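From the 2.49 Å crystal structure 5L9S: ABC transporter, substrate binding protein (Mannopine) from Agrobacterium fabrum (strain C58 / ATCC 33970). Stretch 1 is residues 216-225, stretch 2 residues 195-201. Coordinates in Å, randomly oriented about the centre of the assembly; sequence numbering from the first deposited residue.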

# COMPACT_ATOMS: atom_id res chain seq x y z
N ALA A 216 -6.61 2.02 14.66
CA ALA A 216 -6.16 2.82 15.82
C ALA A 216 -7.35 3.46 16.51
O ALA A 216 -7.40 3.42 17.73
CB ALA A 216 -5.16 3.88 15.39
N LEU A 217 -8.35 3.96 15.75
CA LEU A 217 -9.57 4.56 16.30
C LEU A 217 -10.43 3.53 17.03
O LEU A 217 -10.96 3.85 18.10
CB LEU A 217 -10.40 5.29 15.22
CG LEU A 217 -9.87 6.66 14.77
CD1 LEU A 217 -10.31 6.98 13.33
CD2 LEU A 217 -10.28 7.77 15.76
N LYS A 218 -10.56 2.30 16.47
CA LYS A 218 -11.32 1.19 17.05
C LYS A 218 -10.66 0.75 18.34
O LYS A 218 -11.36 0.47 19.31
CB LYS A 218 -11.43 -0.01 16.08
CG LYS A 218 -12.53 -1.02 16.46
CD LYS A 218 -12.81 -2.04 15.38
CE LYS A 218 -14.23 -2.54 15.39
NZ LYS A 218 -14.73 -2.82 14.02
N ALA A 219 -9.31 0.72 18.36
CA ALA A 219 -8.49 0.35 19.53
C ALA A 219 -8.60 1.40 20.64
O ALA A 219 -8.46 1.05 21.81
CB ALA A 219 -7.04 0.16 19.10
N GLU A 220 -8.88 2.69 20.28
CA GLU A 220 -9.08 3.81 21.23
C GLU A 220 -10.50 3.78 21.81
O GLU A 220 -10.79 4.53 22.74
CB GLU A 220 -8.80 5.17 20.57
CG GLU A 220 -7.32 5.47 20.36
CD GLU A 220 -7.05 6.74 19.56
OE1 GLU A 220 -7.68 7.78 19.85
OE2 GLU A 220 -6.22 6.69 18.63
N GLY A 221 -11.35 2.91 21.26
CA GLY A 221 -12.72 2.72 21.75
C GLY A 221 -13.79 3.40 20.93
O GLY A 221 -14.96 3.37 21.30
N TYR A 222 -13.40 4.01 19.79
CA TYR A 222 -14.37 4.67 18.92
C TYR A 222 -15.25 3.69 18.14
O TYR A 222 -14.83 2.60 17.76
CB TYR A 222 -13.70 5.68 17.99
CG TYR A 222 -13.16 6.88 18.74
CD1 TYR A 222 -14.00 7.93 19.10
CD2 TYR A 222 -11.82 6.96 19.09
CE1 TYR A 222 -13.51 9.05 19.79
CE2 TYR A 222 -11.31 8.08 19.76
CZ TYR A 222 -12.16 9.12 20.11
OH TYR A 222 -11.68 10.22 20.77
N LYS A 223 -16.50 4.11 17.97
CA LYS A 223 -17.59 3.43 17.28
C LYS A 223 -17.38 3.59 15.75
O LYS A 223 -18.14 4.28 15.08
CB LYS A 223 -18.93 4.02 17.77
CG LYS A 223 -19.63 3.20 18.87
CD LYS A 223 -18.83 3.08 20.17
CE LYS A 223 -19.18 1.82 20.92
NZ LYS A 223 -18.20 1.57 22.01
N ILE A 224 -16.33 2.94 15.23
CA ILE A 224 -15.95 2.95 13.83
C ILE A 224 -16.02 1.55 13.24
O ILE A 224 -15.68 0.56 13.89
CB ILE A 224 -14.52 3.60 13.64
CG1 ILE A 224 -14.21 3.87 12.13
CG2 ILE A 224 -13.40 2.80 14.32
CD1 ILE A 224 -13.02 4.69 11.82
N GLY A 225 -16.43 1.51 11.98
CA GLY A 225 -16.47 0.32 11.17
C GLY A 225 -15.83 0.60 9.83
O GLY A 225 -15.52 1.74 9.50
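Stretch 2 (195-201) SVQAFRN

Most of stretch 2 is helical, in a helix that begins earlier in the chain, and it packs against the closing turn of the helix in stretch 1 and the segment that leads from it into a strand. The two run in the same general sense along the contact: Val196 lies nearest Leu217, with 7.0 Å between their CA atoms, and Arg200 nearest Tyr222, at 7.7 Å CA to CA. Within stretch 2 the helical pattern is carried by Arg200 N to Val196 O (3.1 Å) and Asn201 N to Gln197 O (2.9 Å), while Gln197 and Asn201 direct their CA-to-CB bonds away from stretch 1.

Phe199 covers the most surface. Its chi1 is t, and its CA-to-CB bond points toward stretch 1, so that the ring lies against Leu217, Tyr222, Ile224 and the backbone of Lys223, whose O is 3.9 Å from Phe199 CZ. Ile224 CD1 lies over one face, 4.1 Å from the centroid of the Phe199 ring, in a CH-pi contact, and Ile224 CB comes within 3.7 Å of Phe199 CZ. At the ring edge, Tyr222 CB is 4.0 Å from Phe199 CE1. Leu217 completes the apolar cluster, its CD1 lying 3.9 Å from Phe199 CB and 4.2 Å from Val196 CG2.

The CA-to-CB bond of Arg200 points sideways to stretch 1, and the side chain, with chi2 and chi3 both t, extends along the margin of the contact. This brings its guanidinium to Glu220 in a salt bridge: Arg200 NE and NH1 each donate to Glu220 OE1 at 3.0 Å, and NH1 also to Glu220 OE2 at 3.0 Å. The aliphatic part is used as well, with Arg200 CG 4.0 Å from Leu217 CD2 and 3.4 Å from Tyr222 OH. A buried apolar centre is thus bordered by a charged pair.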

# COMPACT_ATOMS: atom_id res chain seq x y z
N SER A 195 -7.29 12.91 9.69
CA SER A 195 -8.44 12.01 9.49
C SER A 195 -8.84 11.32 10.80
O SER A 195 -10.00 10.98 11.00
CB SER A 195 -8.13 10.99 8.41
OG SER A 195 -6.99 10.22 8.75
N VAL A 196 -7.87 11.16 11.71
CA VAL A 196 -8.03 10.57 13.04
C VAL A 196 -8.62 11.64 13.97
O VAL A 196 -9.59 11.35 14.69
CB VAL A 196 -6.68 9.96 13.50
CG1 VAL A 196 -6.52 9.94 15.00
CG2 VAL A 196 -6.49 8.57 12.94
N GLN A 197 -8.08 12.89 13.94
CA GLN A 197 -8.57 14.02 14.75
C GLN A 197 -10.03 14.33 14.35
O GLN A 197 -10.90 14.46 15.21
CB GLN A 197 -7.73 15.29 14.56
CG GLN A 197 -6.21 15.22 14.85
CD GLN A 197 -5.75 15.00 16.28
OE1 GLN A 197 -4.64 14.50 16.52
NE2 GLN A 197 -6.54 15.43 17.27
N ALA A 198 -10.28 14.44 13.03
CA ALA A 198 -11.58 14.75 12.45
C ALA A 198 -12.64 13.74 12.87
O ALA A 198 -13.78 14.13 13.14
CB ALA A 198 -11.48 14.82 10.94
N PHE A 199 -12.27 12.45 12.97
CA PHE A 199 -13.19 11.43 13.41
C PHE A 199 -13.47 11.57 14.92
O PHE A 199 -14.64 11.48 15.31
CB PHE A 199 -12.69 10.02 13.05
CG PHE A 199 -13.78 8.97 13.21
CD1 PHE A 199 -13.99 8.35 14.46
CD2 PHE A 199 -14.59 8.62 12.14
CE1 PHE A 199 -15.01 7.40 14.61
CE2 PHE A 199 -15.61 7.66 12.30
CZ PHE A 199 -15.81 7.07 13.54
N ARG A 200 -12.42 11.79 15.75
CA ARG A 200 -12.52 11.99 17.20
C ARG A 200 -13.45 13.15 17.53
O ARG A 200 -14.22 13.05 18.47
CB ARG A 200 -11.14 12.30 17.82
CG ARG A 200 -10.17 11.15 17.84
CD ARG A 200 -8.93 11.59 18.54
NE ARG A 200 -7.97 10.52 18.55
CZ ARG A 200 -6.68 10.67 18.29
NH1 ARG A 200 -5.86 9.63 18.35
NH2 ARG A 200 -6.21 11.86 17.93
N ASN A 201 -13.36 14.24 16.75
CA ASN A 201 -14.15 15.46 16.92
C ASN A 201 -15.52 15.37 16.25
O ASN A 201 -16.34 16.27 16.40
CB ASN A 201 -13.37 16.67 16.40
CG ASN A 201 -12.13 16.96 17.21
OD1 ASN A 201 -12.16 17.01 18.45
ND2 ASN A 201 -11.01 17.13 16.55